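Local coordinates for hypothetical protein (Pyrococcus furiosus, PDB 2FZF) that is of unknown function but belongs to the rubrerythrin family of the ferritin clan, whose members are typically carboxylate-bridged di-iron proteins, at residues I55-L69 with M140-L154. Numbering follows the deposited sequence.
Sequences INWLAEEEKKHEALL and MRYLADMERGHYYTL
Ile-55 meets Leu-154 and Leu-69 meets Met-140 at the two ends of this contact, where helix 140-154 runs antiparallel to 55-61 (170°, axes 11.5 Å apart). Against 63-69 the angle is 161° and the axes approach to 11.8 Å, the helical path being broken at Glu-62 between them. In the middle, His-150 enters as a knob among Leu-58, Glu-61, His-65 and Trp-57. Leu-58 CD2 lies over one face of the His-150 imidazole, 4.3 Å from the centroid, a CH-pi contact. At the break, CG of Glu-62 is anti to the carbonyl carbon (chi1 -68°) and the chain extends beyond it, which carries the carboxylate to His-150 and Glu-147. Its plane is nearly parallel to the imidazole, and Glu-62 OE2 comes 3.4 Å from His-150 CD2. Glu-62 OE1 lies 3.2 Å from Glu-147 OE1, two acceptors brought close. With Glu-32 and Glu-117 nearby, this buried acidic cluster inside a four-helix bundle resembles the di-iron site of rubrerythrins and ferritins and is consistent with a metal site. Replacing His-150 by an alanine would probably open a gap beneath Leu-58 and strip the Glu-62 carboxylate of its flat neighbour. Near Leu-69, the two branches of Leu-143 part: CD2 lies over a face of the His-65 ring, while CD1 packs 3.8 Å from Leu-69 CD2.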
# COMPACT_ATOMS: atom_id res chain seq x y z
N ILE A 55 6.85 0.44 -9.29
CA ILE A 55 7.40 1.76 -9.09
C ILE A 55 6.71 2.84 -9.91
O ILE A 55 6.70 4.00 -9.52
CB ILE A 55 8.89 1.81 -9.35
CG1 ILE A 55 9.59 0.89 -8.35
CG2 ILE A 55 9.41 3.23 -9.19
CD1 ILE A 55 9.36 1.28 -6.91
N ASN A 56 6.12 2.45 -11.04
CA ASN A 56 5.42 3.40 -11.90
C ASN A 56 4.03 3.76 -11.36
O ASN A 56 3.62 4.92 -11.40
CB ASN A 56 5.32 2.86 -13.33
CG ASN A 56 6.46 3.35 -14.22
OD1 ASN A 56 6.79 4.54 -14.23
ND2 ASN A 56 7.05 2.43 -15.00
N TRP A 57 3.30 2.76 -10.85
CA TRP A 57 1.97 3.01 -10.31
C TRP A 57 2.10 3.88 -9.07
O TRP A 57 1.26 4.74 -8.79
CB TRP A 57 1.28 1.70 -9.93
CG TRP A 57 -0.06 1.92 -9.27
CD1 TRP A 57 -1.24 2.24 -9.89
CD2 TRP A 57 -0.33 1.91 -7.87
NE1 TRP A 57 -2.23 2.42 -8.96
CE2 TRP A 57 -1.70 2.23 -7.71
CE3 TRP A 57 0.44 1.67 -6.72
CZ2 TRP A 57 -2.32 2.30 -6.45
CZ3 TRP A 57 -0.17 1.74 -5.47
CH2 TRP A 57 -1.54 2.06 -5.34
N LEU A 58 3.17 3.63 -8.32
CA LEU A 58 3.44 4.36 -7.10
C LEU A 58 3.78 5.81 -7.43
O LEU A 58 3.40 6.72 -6.70
CB LEU A 58 4.59 3.67 -6.38
CG LEU A 58 4.79 3.83 -4.89
CD1 LEU A 58 5.82 2.82 -4.44
CD2 LEU A 58 5.23 5.24 -4.57
N ALA A 59 4.49 6.03 -8.53
CA ALA A 59 4.86 7.39 -8.93
C ALA A 59 3.63 8.22 -9.31
O ALA A 59 3.54 9.41 -8.99
CB ALA A 59 5.83 7.34 -10.11
N GLU A 60 2.69 7.57 -10.01
CA GLU A 60 1.46 8.20 -10.46
C GLU A 60 0.60 8.59 -9.27
O GLU A 60 0.13 9.72 -9.16
CB GLU A 60 0.69 7.26 -11.38
CG GLU A 60 1.48 6.86 -12.62
CD GLU A 60 0.65 6.12 -13.66
OE1 GLU A 60 -0.36 6.69 -14.14
OE2 GLU A 60 1.02 4.98 -14.01
N GLU A 61 0.40 7.62 -8.39
CA GLU A 61 -0.39 7.82 -7.18
C GLU A 61 0.04 9.08 -6.44
O GLU A 61 -0.79 9.88 -6.03
CB GLU A 61 -0.24 6.60 -6.27
CG GLU A 61 -1.26 5.52 -6.51
CD GLU A 61 -2.62 5.89 -5.96
OE1 GLU A 61 -3.51 5.01 -5.92
OE2 GLU A 61 -2.79 7.07 -5.57
N GLU A 62 1.35 9.27 -6.27
CA GLU A 62 1.85 10.43 -5.55
C GLU A 62 1.99 11.69 -6.37
O GLU A 62 2.55 12.67 -5.89
CB GLU A 62 3.21 10.10 -4.90
CG GLU A 62 3.12 9.08 -3.75
CD GLU A 62 4.40 8.96 -2.94
OE1 GLU A 62 4.92 9.99 -2.45
OE2 GLU A 62 4.88 7.81 -2.80
N LYS A 63 1.49 11.68 -7.61
CA LYS A 63 1.60 12.88 -8.45
C LYS A 63 0.62 13.95 -7.99
O LYS A 63 0.92 15.14 -8.04
CB LYS A 63 1.30 12.54 -9.92
CG LYS A 63 2.43 11.81 -10.64
CD LYS A 63 1.98 11.23 -11.98
CE LYS A 63 3.04 10.28 -12.56
NZ LYS A 63 2.52 9.35 -13.60
N LYS A 64 -0.54 13.51 -7.52
CA LYS A 64 -1.56 14.42 -7.05
C LYS A 64 -1.28 14.99 -5.67
O LYS A 64 -1.97 15.92 -5.25
CB LYS A 64 -2.91 13.70 -7.04
CG LYS A 64 -2.98 12.58 -6.02
CD LYS A 64 -4.36 11.97 -5.94
CE LYS A 64 -4.55 11.30 -4.59
NZ LYS A 64 -3.46 10.32 -4.25
N HIS A 65 -0.29 14.45 -4.97
CA HIS A 65 0.04 14.93 -3.62
C HIS A 65 0.47 16.40 -3.62
O HIS A 65 0.07 17.19 -2.76
CB HIS A 65 1.15 14.09 -2.99
CG HIS A 65 0.74 12.71 -2.58
ND1 HIS A 65 -0.53 12.22 -2.78
CD2 HIS A 65 1.44 11.73 -1.97
CE1 HIS A 65 -0.60 10.98 -2.32
NE2 HIS A 65 0.58 10.66 -1.82
N GLU A 66 1.32 16.76 -4.57
CA GLU A 66 1.82 18.12 -4.66
C GLU A 66 0.70 19.11 -4.84
O GLU A 66 0.54 20.04 -4.05
CB GLU A 66 2.79 18.25 -5.82
CG GLU A 66 3.59 19.51 -5.74
CD GLU A 66 4.41 19.76 -6.97
OE1 GLU A 66 4.83 18.77 -7.63
OE2 GLU A 66 4.66 20.94 -7.27
N ALA A 67 -0.07 18.92 -5.91
CA ALA A 67 -1.18 19.81 -6.20
C ALA A 67 -2.15 19.86 -5.02
O ALA A 67 -2.75 20.90 -4.76
CB ALA A 67 -1.90 19.36 -7.47
N LEU A 68 -2.31 18.75 -4.30
CA LEU A 68 -3.21 18.72 -3.15
C LEU A 68 -2.70 19.60 -2.02
O LEU A 68 -3.47 20.31 -1.37
CB LEU A 68 -3.39 17.29 -2.62
CG LEU A 68 -4.24 16.31 -3.46
CD1 LEU A 68 -4.59 15.10 -2.61
CD2 LEU A 68 -5.52 16.98 -3.96
N LEU A 69 -1.40 19.55 -1.78
CA LEU A 69 -0.79 20.34 -0.72
C LEU A 69 -0.79 21.81 -1.07
O LEU A 69 -1.04 22.65 -0.21
CB LEU A 69 0.64 19.88 -0.47
CG LEU A 69 0.90 18.55 0.22
CD1 LEU A 69 2.36 18.22 0.17
CD2 LEU A 69 0.42 18.64 1.65
N MET A 140 -4.67 15.37 5.73
CA MET A 140 -3.42 14.90 6.32
C MET A 140 -3.48 13.40 6.55
O MET A 140 -2.55 12.68 6.21
CB MET A 140 -3.16 15.62 7.64
CG MET A 140 -1.95 16.52 7.59
SD MET A 140 -2.04 17.72 6.27
CE MET A 140 -0.53 17.41 5.41
N ARG A 141 -4.60 12.95 7.11
CA ARG A 141 -4.86 11.54 7.39
C ARG A 141 -4.83 10.75 6.07
O ARG A 141 -4.20 9.69 5.98
CB ARG A 141 -6.22 11.41 8.07
CG ARG A 141 -6.55 10.04 8.64
CD ARG A 141 -5.68 9.72 9.85
NE ARG A 141 -6.05 8.46 10.50
CZ ARG A 141 -5.68 8.12 11.73
NH1 ARG A 141 -6.06 6.96 12.25
NH2 ARG A 141 -4.94 8.94 12.46
N TYR A 142 -5.51 11.27 5.05
CA TYR A 142 -5.55 10.62 3.74
C TYR A 142 -4.14 10.48 3.16
O TYR A 142 -3.77 9.43 2.64
CB TYR A 142 -6.43 11.44 2.78
CG TYR A 142 -6.37 10.99 1.33
CD1 TYR A 142 -5.43 11.54 0.45
CD2 TYR A 142 -7.23 10.00 0.85
CE1 TYR A 142 -5.35 11.10 -0.87
CE2 TYR A 142 -7.16 9.55 -0.47
CZ TYR A 142 -6.21 10.10 -1.32
OH TYR A 142 -6.12 9.65 -2.62
N LEU A 143 -3.37 11.57 3.25
CA LEU A 143 -2.00 11.60 2.76
C LEU A 143 -1.12 10.60 3.55
O LEU A 143 -0.37 9.81 2.95
CB LEU A 143 -1.44 13.03 2.86
CG LEU A 143 -1.97 14.07 1.87
CD1 LEU A 143 -1.57 15.48 2.31
CD2 LEU A 143 -1.43 13.78 0.48
N ALA A 144 -1.25 10.61 4.88
CA ALA A 144 -0.51 9.69 5.74
C ALA A 144 -0.81 8.20 5.45
O ALA A 144 0.11 7.38 5.38
CB ALA A 144 -0.80 10.00 7.20
N ASP A 145 -2.09 7.85 5.30
CA ASP A 145 -2.45 6.46 5.03
C ASP A 145 -1.98 5.99 3.66
O ASP A 145 -1.56 4.84 3.49
CB ASP A 145 -3.97 6.26 5.18
CG ASP A 145 -4.39 6.14 6.65
OD1 ASP A 145 -3.48 6.02 7.52
OD2 ASP A 145 -5.61 6.16 6.93
N MET A 146 -2.05 6.90 2.69
CA MET A 146 -1.58 6.64 1.34
C MET A 146 -0.07 6.39 1.42
O MET A 146 0.44 5.48 0.78
CB MET A 146 -1.84 7.86 0.44
CG MET A 146 -3.25 7.95 -0.15
SD MET A 146 -3.78 6.41 -0.92
CE MET A 146 -2.59 6.21 -2.30
N GLU A 147 0.64 7.21 2.19
CA GLU A 147 2.09 7.05 2.34
C GLU A 147 2.41 5.75 3.08
O GLU A 147 3.32 5.01 2.72
CB GLU A 147 2.68 8.24 3.10
CG GLU A 147 2.73 9.55 2.30
CD GLU A 147 3.68 9.47 1.12
OE1 GLU A 147 3.31 8.85 0.09
OE2 GLU A 147 4.80 10.01 1.22
N ARG A 148 1.65 5.50 4.14
CA ARG A 148 1.80 4.31 4.96
C ARG A 148 1.65 3.09 4.03
O ARG A 148 2.38 2.12 4.16
CB ARG A 148 0.73 4.31 6.04
CG ARG A 148 0.87 3.25 7.12
CD ARG A 148 2.05 3.50 8.05
NE ARG A 148 2.08 2.50 9.12
CZ ARG A 148 1.16 2.41 10.09
NH1 ARG A 148 0.15 3.27 10.13
NH2 ARG A 148 1.24 1.44 11.00
N GLY A 149 0.70 3.17 3.10
CA GLY A 149 0.47 2.09 2.16
C GLY A 149 1.61 1.91 1.17
O GLY A 149 1.95 0.77 0.82
N HIS A 150 2.19 3.01 0.71
CA HIS A 150 3.30 2.95 -0.23
C HIS A 150 4.51 2.32 0.49
O HIS A 150 5.30 1.61 -0.12
CB HIS A 150 3.65 4.35 -0.74
CG HIS A 150 2.55 5.01 -1.52
ND1 HIS A 150 1.76 4.32 -2.42
CD2 HIS A 150 2.12 6.29 -1.56
CE1 HIS A 150 0.89 5.15 -2.97
NE2 HIS A 150 1.09 6.36 -2.47
N TYR A 151 4.60 2.57 1.79
CA TYR A 151 5.67 2.03 2.62
C TYR A 151 5.62 0.50 2.64
O TYR A 151 6.64 -0.17 2.46
CB TYR A 151 5.58 2.55 4.05
CG TYR A 151 6.46 1.80 5.03
CD1 TYR A 151 7.85 1.89 4.95
CD2 TYR A 151 5.91 0.96 6.00
CE1 TYR A 151 8.68 1.15 5.81
CE2 TYR A 151 6.72 0.21 6.86
CZ TYR A 151 8.10 0.32 6.76
OH TYR A 151 8.91 -0.41 7.61
N TYR A 152 4.44 -0.06 2.87
CA TYR A 152 4.30 -1.51 2.92
C TYR A 152 4.50 -2.13 1.54
O TYR A 152 5.16 -3.18 1.40
CB TYR A 152 2.94 -1.90 3.51
CG TYR A 152 2.90 -1.79 5.03
CD1 TYR A 152 3.74 -2.56 5.84
CD2 TYR A 152 2.03 -0.89 5.66
CE1 TYR A 152 3.72 -2.45 7.23
CE2 TYR A 152 2.01 -0.76 7.06
CZ TYR A 152 2.86 -1.55 7.83
OH TYR A 152 2.84 -1.43 9.19
N THR A 153 3.96 -1.49 0.51
CA THR A 153 4.13 -2.00 -0.84
C THR A 153 5.62 -2.05 -1.13
O THR A 153 6.13 -3.05 -1.63
CB THR A 153 3.44 -1.09 -1.89
OG1 THR A 153 2.05 -0.96 -1.57
CG2 THR A 153 3.56 -1.68 -3.29
N LEU A 154 6.34 -0.98 -0.80
CA LEU A 154 7.77 -0.94 -1.06
C LEU A 154 8.60 -2.01 -0.33
O LEU A 154 9.58 -2.53 -0.88
CB LEU A 154 8.32 0.44 -0.72
CG LEU A 154 8.23 1.46 -1.86
CD1 LEU A 154 8.62 2.83 -1.33
CD2 LEU A 154 9.14 1.04 -3.01